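Local coordinates for putative hydroxymethylglutaryl-CoA synthase (Streptococcus mutans, PDB 3SQZ), which binds coenzyme A and probably acts as a thiolase-fold hydroxymethylglutaryl-CoA synthase, joining acetyl and acetoacetyl units, at residues R166-S172 and S191-K197; I105-I109 and Y154-H158. All blocks are in the same frame, centred on the assembly; numbering follows the deposited sequence.

Contact 1: residues R166-S172 and S191-K197; sequences RVLVLAS and SIAMLVK
The guanidinium of Arg166 has the CE methylene of Lys197 over one face, 3.3 Å above its plane and offset toward the rim. The nearest atom of the group is NE, 3.5 Å from Lys197 CE. The two chains run side by side in the same direction, the arginine stretched from CG to NE and the lysine bent at chi3 (-72°), which turns CE onto the guanidinium. At the rim of the group, NH1 and NH2 form salt bridges with Glu100 and Asp101, acids that should offset the like charge of the nearby lysine ammonium.

Behind this pair the strands run antiparallel, tied by three hydrogen-bonded pairs: Val167 with Val196, Val169 with Met194 and Ala171 with Ile192. All six bonds are 2.8 to 3.0 Å long between N and O; Val169 N to Met194 O is nearly straight (177°).

Side chains alternate between the two faces. On the face of Val169 and Met194, the methionine turns at chi3 (-72°), placing CE 4.0 Å from Val169 CG1; helix 147-161 packs on this face, touching Val167, Val169 and Val196. The other face carries Leu170, whose CD1 lies 3.7 Å from Ala193 CB, and the buried pair Ser172 and Ser191. There Ser172 CB approaches Ser191 OG to 3.4 Å, while the hydroxyls find partners on helix 85-94, Val85 O for Ser172 and Ser92 for Ser191.

Helices on both faces of such a hairpin, set inside a mixed sheet, are what the layered alpha-beta core of the thiolase fold presents; the Ser172 end runs toward the predicted active-site residue Glu113.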
# COMPACT_ATOMS: atom_id res chain seq x y z
N ARG A 166 16.60 -11.00 -8.53
CA ARG A 166 15.90 -9.97 -7.79
C ARG A 166 14.43 -10.02 -8.17
O ARG A 166 14.08 -10.48 -9.27
CB ARG A 166 16.49 -8.58 -8.08
CG ARG A 166 17.98 -8.53 -7.80
CD ARG A 166 18.63 -7.19 -8.07
NE ARG A 166 20.07 -7.36 -7.90
CZ ARG A 166 20.99 -6.43 -8.08
NH1 ARG A 166 22.27 -6.73 -7.90
NH2 ARG A 166 20.65 -5.20 -8.45
N VAL A 167 13.57 -9.56 -7.28
CA VAL A 167 12.14 -9.58 -7.54
C VAL A 167 11.56 -8.20 -7.26
O VAL A 167 11.93 -7.56 -6.27
CB VAL A 167 11.41 -10.64 -6.68
CG1 VAL A 167 9.91 -10.60 -6.91
CG2 VAL A 167 11.97 -12.02 -6.97
N LEU A 168 10.66 -7.76 -8.13
CA LEU A 168 9.98 -6.49 -7.94
C LEU A 168 8.54 -6.77 -7.53
O LEU A 168 7.78 -7.42 -8.27
CB LEU A 168 10.00 -5.71 -9.24
CG LEU A 168 9.27 -4.36 -9.23
CD1 LEU A 168 9.90 -3.41 -8.22
CD2 LEU A 168 9.26 -3.78 -10.63
N VAL A 169 8.17 -6.29 -6.34
CA VAL A 169 6.81 -6.38 -5.84
C VAL A 169 6.18 -5.00 -5.86
O VAL A 169 6.76 -4.04 -5.35
CB VAL A 169 6.79 -6.93 -4.39
CG1 VAL A 169 5.38 -6.90 -3.80
CG2 VAL A 169 7.36 -8.35 -4.37
N LEU A 170 5.01 -4.89 -6.48
CA LEU A 170 4.26 -3.64 -6.55
C LEU A 170 2.96 -3.84 -5.80
O LEU A 170 2.28 -4.85 -5.99
CB LEU A 170 3.93 -3.28 -7.99
CG LEU A 170 5.04 -3.04 -9.02
CD1 LEU A 170 6.18 -2.20 -8.47
CD2 LEU A 170 5.53 -4.32 -9.64
N ALA A 171 2.60 -2.87 -4.97
CA ALA A 171 1.34 -2.87 -4.25
C ALA A 171 0.66 -1.55 -4.59
O ALA A 171 1.02 -0.51 -4.03
CB ALA A 171 1.58 -2.97 -2.76
N SER A 172 -0.28 -1.60 -5.53
CA SER A 172 -0.80 -0.40 -6.17
C SER A 172 -2.31 -0.44 -6.20
O SER A 172 -2.90 -1.46 -6.57
CB SER A 172 -0.27 -0.32 -7.60
OG SER A 172 -0.72 0.86 -8.22
N SER A 191 1.03 3.71 -4.79
CA SER A 191 1.71 2.44 -5.02
C SER A 191 3.03 2.41 -4.28
O SER A 191 3.80 3.37 -4.33
CB SER A 191 1.99 2.22 -6.51
OG SER A 191 2.74 1.03 -6.71
N ILE A 192 3.28 1.28 -3.63
CA ILE A 192 4.57 0.94 -3.05
C ILE A 192 5.28 -0.05 -3.97
O ILE A 192 4.66 -1.00 -4.46
CB ILE A 192 4.38 0.29 -1.66
CG1 ILE A 192 3.96 1.35 -0.64
CG2 ILE A 192 5.64 -0.47 -1.24
CD1 ILE A 192 5.09 2.21 -0.12
N ALA A 193 6.56 0.19 -4.24
CA ALA A 193 7.41 -0.78 -4.93
C ALA A 193 8.46 -1.28 -3.95
O ALA A 193 9.06 -0.49 -3.23
CB ALA A 193 8.09 -0.12 -6.13
N MET A 194 8.68 -2.59 -3.93
CA MET A 194 9.71 -3.19 -3.08
C MET A 194 10.61 -4.06 -3.94
O MET A 194 10.12 -4.91 -4.68
CB MET A 194 9.09 -4.00 -1.95
CG MET A 194 8.38 -3.11 -0.94
SD MET A 194 7.44 -3.96 0.34
CE MET A 194 6.06 -4.56 -0.62
N LEU A 195 11.91 -3.81 -3.87
CA LEU A 195 12.89 -4.66 -4.53
C LEU A 195 13.41 -5.66 -3.53
O LEU A 195 13.95 -5.26 -2.48
CB LEU A 195 14.02 -3.80 -5.08
CG LEU A 195 15.06 -4.59 -5.88
CD1 LEU A 195 14.47 -5.09 -7.20
CD2 LEU A 195 16.29 -3.75 -6.11
N VAL A 196 13.26 -6.94 -3.84
CA VAL A 196 13.67 -8.01 -2.95
C VAL A 196 14.91 -8.69 -3.52
O VAL A 196 14.94 -9.02 -4.71
CB VAL A 196 12.53 -9.03 -2.77
CG1 VAL A 196 12.98 -10.22 -1.92
CG2 VAL A 196 11.31 -8.34 -2.16
N LYS A 197 15.94 -8.86 -2.69
CA LYS A 197 17.16 -9.52 -3.12
C LYS A 197 17.95 -10.01 -1.91
O LYS A 197 17.58 -9.75 -0.76
CB LYS A 197 18.03 -8.60 -3.97
CG LYS A 197 18.55 -7.39 -3.22
CD LYS A 197 19.35 -6.46 -4.12
CE LYS A 197 20.70 -7.05 -4.50
NZ LYS A 197 21.59 -7.21 -3.31

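Contact 2: residues I105-I109 and Y154-H158; sequences IDMVI and YAKLH
Asp106 makes the first touch along the strand, its OD1 accepting a hydrogen bond of 2.8 Å from His158 NE2. The bond is bent, 147° at the hydrogen. NE2 comes to the syn side of OD1 but out of the carboxylate plane, and the carboxylate and imidazole planes stand 55° apart. The aspartate's CG sits between its own backbone N and carbonyl carbon (chi1 69°), which swings the acid over to the helix. Since NE2 is the donor, the imidazole is protonated there; the acid would be expected to favour that form and to hold the ring's rotation.

Met107 leaves the strand toward the helix, and buries more surface here than any other residue of the pair. The extended start of its chain, with CG anti to the backbone N, carries SD over the Tyr154 ring, and the bend at chi3 brings the methyl CE over its centre, 3.8 Å from the centroid of Tyr154, a CH-pi contact. SD lies over the same face toward CE2 of Tyr154, 3.5 Å from that atom. The methyl also meets the next turn, 3.7 Å from His158 CB, so that one side chain fills the step between two residues a helical turn apart.

Ile109, two residues on, sends CD1 to within 4.1 Å of Tyr154 CD2, crossing the tyrosine side chain at about a right angle. Arg137 of the neighbouring strand 137-141 touches Met107, Tyr154 and His158.

This is a helix laid antiparallel on a strand, axes 10.4 Å apart, with a Met-aromatic contact at its centre: one helical layer against the mixed sheet of a thiolase-fold protein, away from the annotated sites.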
# COMPACT_ATOMS: atom_id res chain seq x y z
N ILE A 105 16.23 -8.56 -12.30
CA ILE A 105 14.87 -8.88 -11.89
C ILE A 105 14.31 -9.95 -12.82
O ILE A 105 14.29 -9.75 -14.04
CB ILE A 105 13.96 -7.63 -11.91
CG1 ILE A 105 14.31 -6.68 -10.77
CG2 ILE A 105 12.49 -8.03 -11.85
CD1 ILE A 105 13.79 -5.27 -10.97
N ASP A 106 13.84 -11.06 -12.26
CA ASP A 106 13.22 -12.09 -13.11
C ASP A 106 11.81 -12.47 -12.65
O ASP A 106 11.25 -13.46 -13.12
CB ASP A 106 14.12 -13.32 -13.29
CG ASP A 106 14.28 -14.13 -12.03
OD1 ASP A 106 13.88 -13.65 -10.95
OD2 ASP A 106 14.79 -15.26 -12.13
N MET A 107 11.23 -11.64 -11.79
CA MET A 107 9.83 -11.81 -11.42
C MET A 107 9.28 -10.44 -11.04
O MET A 107 9.90 -9.69 -10.27
CB MET A 107 9.67 -12.82 -10.28
CG MET A 107 8.24 -12.99 -9.84
SD MET A 107 7.83 -14.55 -9.02
CE MET A 107 8.82 -14.43 -7.53
N VAL A 108 8.11 -10.11 -11.59
CA VAL A 108 7.41 -8.86 -11.31
C VAL A 108 6.01 -9.24 -10.87
O VAL A 108 5.28 -9.90 -11.62
CB VAL A 108 7.33 -7.99 -12.58
CG1 VAL A 108 6.58 -6.69 -12.28
CG2 VAL A 108 8.73 -7.68 -13.14
N ILE A 109 5.64 -8.87 -9.65
CA ILE A 109 4.34 -9.22 -9.10
C ILE A 109 3.59 -7.94 -8.77
O ILE A 109 4.09 -7.09 -8.02
CB ILE A 109 4.44 -10.05 -7.80
CG1 ILE A 109 5.38 -11.25 -8.00
CG2 ILE A 109 3.05 -10.49 -7.36
CD1 ILE A 109 5.60 -12.07 -6.72
N TYR A 154 6.49 -14.91 -1.57
CA TYR A 154 6.95 -15.63 -2.75
C TYR A 154 8.28 -15.04 -3.24
O TYR A 154 9.22 -15.78 -3.54
CB TYR A 154 5.87 -15.59 -3.84
CG TYR A 154 6.16 -16.34 -5.12
CD1 TYR A 154 7.16 -17.31 -5.22
CD2 TYR A 154 5.38 -16.10 -6.25
CE1 TYR A 154 7.39 -17.99 -6.42
CE2 TYR A 154 5.60 -16.77 -7.45
CZ TYR A 154 6.60 -17.71 -7.53
OH TYR A 154 6.79 -18.37 -8.73
N ALA A 155 8.37 -13.71 -3.28
CA ALA A 155 9.61 -13.06 -3.69
C ALA A 155 10.79 -13.54 -2.86
O ALA A 155 11.86 -13.86 -3.40
CB ALA A 155 9.47 -11.55 -3.57
N LYS A 156 10.60 -13.58 -1.54
CA LYS A 156 11.66 -13.97 -0.63
C LYS A 156 12.12 -15.40 -0.89
O LYS A 156 13.31 -15.68 -0.95
CB LYS A 156 11.15 -13.81 0.81
CG LYS A 156 12.20 -13.91 1.89
CD LYS A 156 12.55 -15.34 2.22
CE LYS A 156 13.50 -15.38 3.40
NZ LYS A 156 13.82 -16.77 3.81
N LEU A 157 11.16 -16.31 -1.06
CA LEU A 157 11.51 -17.71 -1.31
C LEU A 157 12.19 -17.91 -2.66
O LEU A 157 13.10 -18.73 -2.79
CB LEU A 157 10.28 -18.60 -1.21
CG LEU A 157 9.62 -18.61 0.16
CD1 LEU A 157 8.39 -19.51 0.15
CD2 LEU A 157 10.61 -19.02 1.25
N HIS A 158 11.72 -17.18 -3.66
CA HIS A 158 12.31 -17.26 -4.99
C HIS A 158 13.78 -16.83 -4.97
O HIS A 158 14.64 -17.50 -5.54
CB HIS A 158 11.50 -16.39 -5.96
CG HIS A 158 12.14 -16.22 -7.30
ND1 HIS A 158 11.97 -17.13 -8.33
CD2 HIS A 158 12.94 -15.24 -7.78
CE1 HIS A 158 12.65 -16.71 -9.39
NE2 HIS A 158 13.24 -15.57 -9.08

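Going from the N terminus, strand 105-111 comes first, and contact 2 closes when helix 147-161 returns antiparallel across it, 44 residues intervening between the segments. The chain turns directly from that helix into strand 166-175, which enters the sheet beside 105-111; contact 1 then closes a shorter excursion of 18 residues with strand 188-198. The two closures are in series, neither nesting nor crossing. Strand 166-175 joins them: Leu168 and Leu170 pair through their backbones with Ile109, and Val167 packs against both His158 and Met107. Together they tie three successive strands of the mixed sheet, 105-111, 166-175 and 188-198, to the helix lying on one face.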